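Local coordinates for N-terminal domain of PorA (28-171) (Porphyromonas gingivalis ATCC 33277, PDB 6KJK), which is a cargo protein of the type IX secretion system that impacts PorXY-SigP signalling, this piece being its N-terminal all-beta domain, at residues Asn16-Ile22 with Thr126-Lys132; Gly30-Phe36 with Leu94-Val100. All coordinates share one frame; numbering follows the deposited sequence.

Contact 1 of 2, residues Asn16-Ile22 with Thr126-Lys132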
loop_
_atom_site.group_PDB
_atom_site.type_symbol
_atom_site.label_atom_id
_atom_site.label_comp_id
_atom_site.label_asym_id
_atom_site.label_seq_id
_atom_site.Cartn_x
_atom_site.Cartn_y
_atom_site.Cartn_z
ATOM N N ASN A 16 -3.112 -13.895 -1.912
ATOM C CA ASN A 16 -4.076 -12.823 -2.096
ATOM C C ASN A 16 -4.789 -12.542 -0.784
ATOM O O ASN A 16 -4.991 -13.444 0.032
ATOM C CB ASN A 16 -5.103 -13.162 -3.156
ATOM C CG ASN A 16 -5.812 -11.932 -3.656
ATOM O OD1 ASN A 16 -5.194 -10.875 -3.769
ATOM N ND2 ASN A 16 -7.093 -12.056 -3.984
ATOM N N ASN A 17 -5.109 -11.267 -0.554
ATOM C CA ASN A 17 -5.756 -10.774 0.657
ATOM C C ASN A 17 -4.898 -10.915 1.893
ATOM O O ASN A 17 -5.413 -10.834 3.020
ATOM C CB ASN A 17 -7.132 -11.410 0.892
ATOM C CG ASN A 17 -8.091 -11.097 -0.210
ATOM O OD1 ASN A 17 -8.405 -9.931 -0.460
ATOM N ND2 ASN A 17 -8.540 -12.129 -0.910
ATOM N N ALA A 18 -3.589 -11.134 1.727
ATOM C CA ALA A 18 -2.697 -11.248 2.860
ATOM C C ALA A 18 -2.741 -9.978 3.707
ATOM O O ALA A 18 -3.057 -8.883 3.222
ATOM C CB ALA A 18 -1.250 -11.454 2.383
ATOM N N THR A 19 -2.337 -10.117 4.958
ATOM C CA THR A 19 -2.162 -8.991 5.860
ATOM C C THR A 19 -0.692 -8.872 6.238
ATOM O O THR A 19 -0.051 -9.870 6.600
ATOM C CB THR A 19 -3.040 -9.114 7.111
ATOM O OG1 THR A 19 -4.411 -9.126 6.699
ATOM C CG2 THR A 19 -2.800 -7.938 8.044
ATOM N N VAL A 20 -0.148 -7.673 6.095
ATOM C CA VAL A 20 1.247 -7.352 6.348
ATOM C C VAL A 20 1.285 -6.333 7.468
ATOM O O VAL A 20 0.676 -5.250 7.353
ATOM C CB VAL A 20 1.929 -6.773 5.096
ATOM C CG1 VAL A 20 3.339 -6.272 5.450
ATOM C CG2 VAL A 20 2.020 -7.829 4.004
ATOM N N ASP A 21 2.005 -6.656 8.538
ATOM C CA ASP A 21 2.158 -5.756 9.675
ATOM C C ASP A 21 3.495 -5.035 9.576
ATOM O O ASP A 21 4.544 -5.674 9.403
ATOM C CB ASP A 21 2.129 -6.518 11.011
ATOM C CG ASP A 21 0.747 -7.015 11.403
ATOM O OD1 ASP A 21 -0.273 -6.698 10.764
ATOM O OD2 ASP A 21 0.683 -7.767 12.407
ATOM N N ILE A 22 3.462 -3.724 9.640
ATOM C CA ILE A 22 4.639 -2.878 9.652
ATOM C C ILE A 22 4.725 -2.301 11.060
ATOM O O ILE A 22 3.725 -1.791 11.579
ATOM C CB ILE A 22 4.479 -1.741 8.625
ATOM C CG1 ILE A 22 4.305 -2.273 7.183
ATOM C CG2 ILE A 22 5.634 -0.755 8.720
ATOM C CD1 ILE A 22 5.504 -2.946 6.615
ATOM N N THR A 126 -4.906 -7.992 -3.812
ATOM C CA THR A 126 -5.210 -7.145 -2.671
ATOM C C THR A 126 -4.255 -7.477 -1.546
ATOM O O THR A 126 -3.947 -8.657 -1.304
ATOM C CB THR A 126 -6.644 -7.440 -2.205
ATOM O OG1 THR A 126 -7.538 -7.053 -3.247
ATOM C CG2 THR A 126 -7.001 -6.680 -0.922
ATOM N N VAL A 127 -3.815 -6.439 -0.841
ATOM C CA VAL A 127 -3.046 -6.604 0.378
ATOM C C VAL A 127 -3.623 -5.665 1.424
ATOM O O VAL A 127 -4.025 -4.530 1.117
ATOM C CB VAL A 127 -1.534 -6.361 0.159
ATOM C CG1 VAL A 127 -1.241 -4.959 -0.383
ATOM C CG2 VAL A 127 -0.731 -6.668 1.399
ATOM N N ASN A 128 -3.697 -6.166 2.643
ATOM C CA ASN A 128 -4.100 -5.380 3.801
ATOM C C ASN A 128 -2.850 -5.043 4.595
ATOM O O ASN A 128 -2.031 -5.926 4.870
ATOM C CB ASN A 128 -5.087 -6.163 4.678
ATOM C CG ASN A 128 -6.260 -6.606 3.913
ATOM O OD1 ASN A 128 -7.113 -5.788 3.531
ATOM N ND2 ASN A 128 -6.306 -7.894 3.595
ATOM N N ILE A 129 -2.678 -3.774 4.936
ATOM C CA ILE A 129 -1.466 -3.273 5.554
ATOM C C ILE A 129 -1.856 -2.691 6.905
ATOM O O ILE A 129 -2.702 -1.781 6.974
ATOM C CB ILE A 129 -0.830 -2.191 4.676
ATOM C CG1 ILE A 129 -0.501 -2.775 3.318
ATOM C CG2 ILE A 129 0.420 -1.598 5.340
ATOM C CD1 ILE A 129 -0.258 -1.744 2.295
ATOM N N ASN A 130 -1.242 -3.181 7.976
ATOM C CA ASN A 130 -1.456 -2.637 9.315
ATOM C C ASN A 130 -0.169 -1.998 9.796
ATOM O O ASN A 130 0.874 -2.668 9.859
ATOM C CB ASN A 130 -1.852 -3.730 10.307
ATOM C CG ASN A 130 -3.208 -4.311 10.028
ATOM O OD1 ASN A 130 -4.128 -3.610 9.592
ATOM N ND2 ASN A 130 -3.350 -5.610 10.273
ATOM N N PHE A 131 -0.210 -0.718 10.078
ATOM C CA PHE A 131 0.904 -0.008 10.679
ATOM C C PHE A 131 0.673 -0.028 12.178
ATOM O O PHE A 131 -0.146 0.733 12.695
ATOM C CB PHE A 131 0.928 1.426 10.167
ATOM C CG PHE A 131 1.242 1.542 8.680
ATOM C CD1 PHE A 131 2.555 1.402 8.232
ATOM C CD2 PHE A 131 0.262 1.771 7.732
ATOM C CE1 PHE A 131 2.882 1.515 6.882
ATOM C CE2 PHE A 131 0.592 1.899 6.390
ATOM C CZ PHE A 131 1.903 1.774 5.962
ATOM N N LYS A 132 1.373 -0.908 12.875
ATOM C CA LYS A 132 1.221 -1.070 14.324
ATOM C C LYS A 132 2.300 -0.234 15.001
ATOM O O LYS A 132 3.451 -0.670 15.151
ATOM C CB LYS A 132 1.288 -2.539 14.714
ATOM C CG LYS A 132 0.143 -3.340 14.163
ATOM C CD LYS A 132 0.164 -4.763 14.669
ATOM C CE LYS A 132 -1.007 -5.542 14.118
ATOM N NZ LYS A 132 -0.926 -6.982 14.489
HETATM O O HOH W 1 -8.007 -9.160 -4.901
HETATM O O HOH W 2 -8.494 -8.746 1.818
#
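V20 and I22 are each gripped through both backbone polar atoms by the strand 126-132, which runs parallel to 18-22. V20 N donates to N128 O and I22 N to N130 O. In return N130 N meets V20 O, and K132 N meets I22 O at 2.8 Å. N128 N adds a nearly straight bond to A18 O. N128 O, N130 O, V20 O and I22 O also take CA-H contacts, from T19, D21, I129 and F131 in turn.

At the N16-N17 end, side-chain and backbone bonds mix. N16 OD1 receives T126 N at 2.9 Å, in its amide carbonyl plane. N17 N donates to T126 O. N128 ND2 makes weak bonds to N17 O and A18 O, while OD1 is held by T110. Water 2 bridges N17 OD1 and N128 ND2.

On the face of T19, D21, N128 and N130, K132 reaches D21 in a salt bridge. K132 stays extended beyond CG (chi2 -175°, chi3 179°), which carries NZ across to D21 OD2, 2.7 Å away and above the carboxylate plane. N130 lies beside D21, and its ND2 gives OD1 a weak bond of 3.3 Å.

The other face is apolar. V20 CG2 touches V127 CG2 at 4.0 Å. I22 lies alongside F131, its CB 3.7 Å from ring atom CD1. I129 CG2 lies over one face of that ring, toward its rim.

The contact is two-sided: polar groups line the outer face, while aliphatic and aromatic groups face F36 and L94. Both oxygens of the exposed D21 carboxylate are tied to 126-132, one only weakly.

Contact 2 of 2, residues Gly30-Phe36 with Leu94-Val100; sequences GTEEMKF and LRYTFPV
Two neighbouring strands of an antiparallel sheet meet here, 31-36 and 94-99. E32 with F98, M34 with Y96 and F36 with L94 are the hydrogen-bonded pairs. M34 and Y96 exchange two bonds of 2.8 Å, M34 N to Y96 O and Y96 N to M34 O. Past the strand ends, V100 N donates to G30 O.

On the inner face, F98 has CG between its backbone N and carbonyl carbon (chi1 52°), which swings the ring towards E32 and M34. E32 CB sits over the ring face in a CH-pi contact, 3.6 Å from F98 CE1. M34 SD lies at the ring edge, in its plane, 3.6 Å from F98 CZ, a Met-aromatic contact. The buried E32 carboxylate passes V100, with OE2 3.4 Å from V100 CG2. OE2 is hydrogen-bonded to Y133 OH and OE1 to T27 OG1.

The other face carries charge. K35 CE lies over the centre of the R95 guanidinium, 3.2 Å from CZ. K35 NZ comes 3.2 Å from R95 NH2, a close pair of like charges; water 3 accepts from R95 NH1 and weakly from K35 NZ. E33 OE1 makes a long salt bridge to R95 NE at 3.6 Å and probably offsets some of that charge. T97 CG2 packs against E33 CG.

Residues alternating between a mostly apolar inner face and a polar outer one are typical of a beta-sandwich.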
loop_
_atom_site.group_PDB
_atom_site.type_symbol
_atom_site.label_atom_id
_atom_site.label_comp_id
_atom_site.label_asym_id
_atom_site.label_seq_id
_atom_site.Cartn_x
_atom_site.Cartn_y
_atom_site.Cartn_z
ATOM N N GLY A 30 8.811 15.893 15.341
ATOM C CA GLY A 30 7.559 15.573 16.001
ATOM C C GLY A 30 6.581 14.758 15.180
ATOM O O GLY A 30 5.459 14.516 15.643
ATOM N N THR A 31 6.976 14.311 13.986
ATOM C CA THR A 31 6.146 13.479 13.122
ATOM C C THR A 31 6.810 12.122 12.915
ATOM O O THR A 31 8.024 12.042 12.703
ATOM C CB THR A 31 5.934 14.169 11.775
ATOM O OG1 THR A 31 5.183 15.371 11.985
ATOM C CG2 THR A 31 5.175 13.267 10.811
ATOM N N GLU A 32 6.011 11.052 13.001
ATOM C CA GLU A 32 6.460 9.689 12.748
ATOM C C GLU A 32 6.139 9.301 11.313
ATOM O O GLU A 32 5.129 9.745 10.753
ATOM C CB GLU A 32 5.738 8.700 13.660
ATOM C CG GLU A 32 5.776 9.063 15.151
ATOM C CD GLU A 32 7.125 8.792 15.802
ATOM O OE1 GLU A 32 8.153 8.851 15.103
ATOM O OE2 GLU A 32 7.145 8.523 17.025
ATOM N N GLU A 33 6.970 8.441 10.736
ATOM C CA GLU A 33 6.703 7.893 9.409
ATOM C C GLU A 33 6.882 6.389 9.458
ATOM O O GLU A 33 7.877 5.900 10.008
ATOM C CB GLU A 33 7.614 8.498 8.338
ATOM C CG GLU A 33 7.236 8.064 6.924
ATOM C CD GLU A 33 8.190 8.556 5.860
ATOM O OE1 GLU A 33 9.016 7.744 5.381
ATOM O OE2 GLU A 33 8.098 9.745 5.488
ATOM N N MET A 34 5.918 5.656 8.906
ATOM C CA MET A 34 6.006 4.219 8.717
ATOM C C MET A 34 5.813 3.936 7.239
ATOM O O MET A 34 5.082 4.660 6.549
ATOM C CB MET A 34 4.940 3.499 9.544
ATOM C CG MET A 34 5.079 3.869 11.015
ATOM S SD MET A 34 3.912 3.069 12.120
ATOM C CE MET A 34 4.585 1.404 12.130
ATOM N N LYS A 35 6.469 2.900 6.721
ATOM C CA LYS A 35 6.425 2.671 5.281
ATOM C C LYS A 35 6.264 1.205 4.948
ATOM O O LYS A 35 7.024 0.362 5.441
ATOM C CB LYS A 35 7.681 3.214 4.623
ATOM C CG LYS A 35 7.719 3.018 3.127
ATOM C CD LYS A 35 9.071 3.484 2.638
ATOM C CE LYS A 35 8.983 4.213 1.323
ATOM N NZ LYS A 35 10.242 4.057 0.527
ATOM N N PHE A 36 5.307 0.906 4.082
ATOM C CA PHE A 36 5.168 -0.394 3.438
ATOM C C PHE A 36 5.790 -0.323 2.057
ATOM O O PHE A 36 5.606 0.657 1.328
ATOM C CB PHE A 36 3.674 -0.719 3.294
ATOM C CG PHE A 36 3.386 -1.867 2.378
ATOM C CD1 PHE A 36 3.360 -3.159 2.860
ATOM C CD2 PHE A 36 3.171 -1.676 1.033
ATOM C CE1 PHE A 36 3.109 -4.217 2.026
ATOM C CE2 PHE A 36 2.926 -2.735 0.188
ATOM C CZ PHE A 36 2.882 -4.015 0.694
ATOM N N LEU A 94 3.621 2.604 0.427
ATOM C CA LEU A 94 2.619 3.385 1.140
ATOM C C LEU A 94 3.266 3.925 2.398
ATOM O O LEU A 94 3.750 3.141 3.224
ATOM C CB LEU A 94 1.413 2.500 1.495
ATOM C CG LEU A 94 0.262 3.187 2.226
ATOM C CD1 LEU A 94 -0.364 4.245 1.348
ATOM C CD2 LEU A 94 -0.784 2.156 2.666
ATOM N N ARG A 95 3.296 5.235 2.537
ATOM C CA ARG A 95 3.880 5.875 3.693
ATOM C C ARG A 95 2.750 6.432 4.546
ATOM O O ARG A 95 1.825 7.079 4.030
ATOM C CB ARG A 95 4.760 7.023 3.223
ATOM C CG ARG A 95 6.109 6.598 2.680
ATOM C CD ARG A 95 6.801 7.837 2.111
ATOM N NE ARG A 95 8.233 7.688 1.846
ATOM C CZ ARG A 95 8.740 7.325 0.672
ATOM N NH1 ARG A 95 7.932 7.031 -0.343
ATOM N NH2 ARG A 95 10.057 7.230 0.514
ATOM N N TYR A 96 2.834 6.223 5.847
ATOM C CA TYR A 96 1.830 6.681 6.796
ATOM C C TYR A 96 2.559 7.572 7.779
ATOM O O TYR A 96 3.544 7.141 8.395
ATOM C CB TYR A 96 1.231 5.464 7.490
ATOM C CG TYR A 96 0.228 5.765 8.591
ATOM C CD1 TYR A 96 -0.723 6.783 8.481
ATOM C CD2 TYR A 96 0.251 5.020 9.737
ATOM C CE1 TYR A 96 -1.609 7.031 9.505
ATOM C CE2 TYR A 96 -0.644 5.258 10.783
ATOM C CZ TYR A 96 -1.587 6.271 10.644
ATOM O OH TYR A 96 -2.519 6.558 11.643
ATOM N N THR A 97 2.099 8.816 7.928
ATOM C CA THR A 97 2.771 9.791 8.773
ATOM C C THR A 97 1.762 10.337 9.769
ATOM O O THR A 97 0.580 10.478 9.451
ATOM C CB THR A 97 3.332 10.921 7.943
ATOM O OG1 THR A 97 2.300 11.469 7.139
ATOM C CG2 THR A 97 4.400 10.411 7.023
ATOM N N PHE A 98 2.211 10.611 10.984
ATOM C CA PHE A 98 1.279 10.957 12.054
ATOM C C PHE A 98 2.079 11.494 13.228
ATOM O O PHE A 98 3.302 11.355 13.263
ATOM C CB PHE A 98 0.439 9.740 12.492
ATOM C CG PHE A 98 1.281 8.526 12.820
ATOM C CD1 PHE A 98 1.762 8.314 14.110
ATOM C CD2 PHE A 98 1.608 7.616 11.837
ATOM C CE1 PHE A 98 2.567 7.224 14.393
ATOM C CE2 PHE A 98 2.406 6.518 12.105
ATOM C CZ PHE A 98 2.892 6.318 13.379
ATOM N N PRO A 99 1.410 12.134 14.189
ATOM C CA PRO A 99 2.143 12.750 15.305
ATOM C C PRO A 99 2.797 11.721 16.216
ATOM O O PRO A 99 2.248 10.652 16.484
ATOM C CB PRO A 99 1.053 13.533 16.051
ATOM C CG PRO A 99 -0.006 13.778 15.035
ATOM C CD PRO A 99 -0.007 12.526 14.184
ATOM N N VAL A 100 3.983 12.083 16.716
ATOM C CA VAL A 100 4.577 11.344 17.819
ATOM C C VAL A 100 3.590 11.307 18.978
ATOM O O VAL A 100 2.926 12.307 19.293
ATOM C CB VAL A 100 5.896 12.006 18.247
ATOM C CG1 VAL A 100 6.422 11.383 19.533
ATOM C CG2 VAL A 100 6.915 11.917 17.145
HETATM O O HOH W 3 8.565 4.788 -2.447
#

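The two contacts hold different strand pairs in different sheets. Contact 1 joins the outermost strand 18-22 of the mixed sheet to 125-133, in parallel. Contact 2 pairs 31-42 with 90-99, antiparallel, in the other sheet. Their centres lie about 16 Å apart, and their apolar faces meet in the core. F131 CD1 reaches M34 CB at 3.4 Å, and I129 CD1 reaches F36 CG at 3.6 Å. Both turn polar faces outward. Contact 1 uses asparagines and a short salt bridge there; contact 2 gathers lysine, arginine and glutamate. Contact 2 has more buried residues, and its core side is richer in aromatic rings.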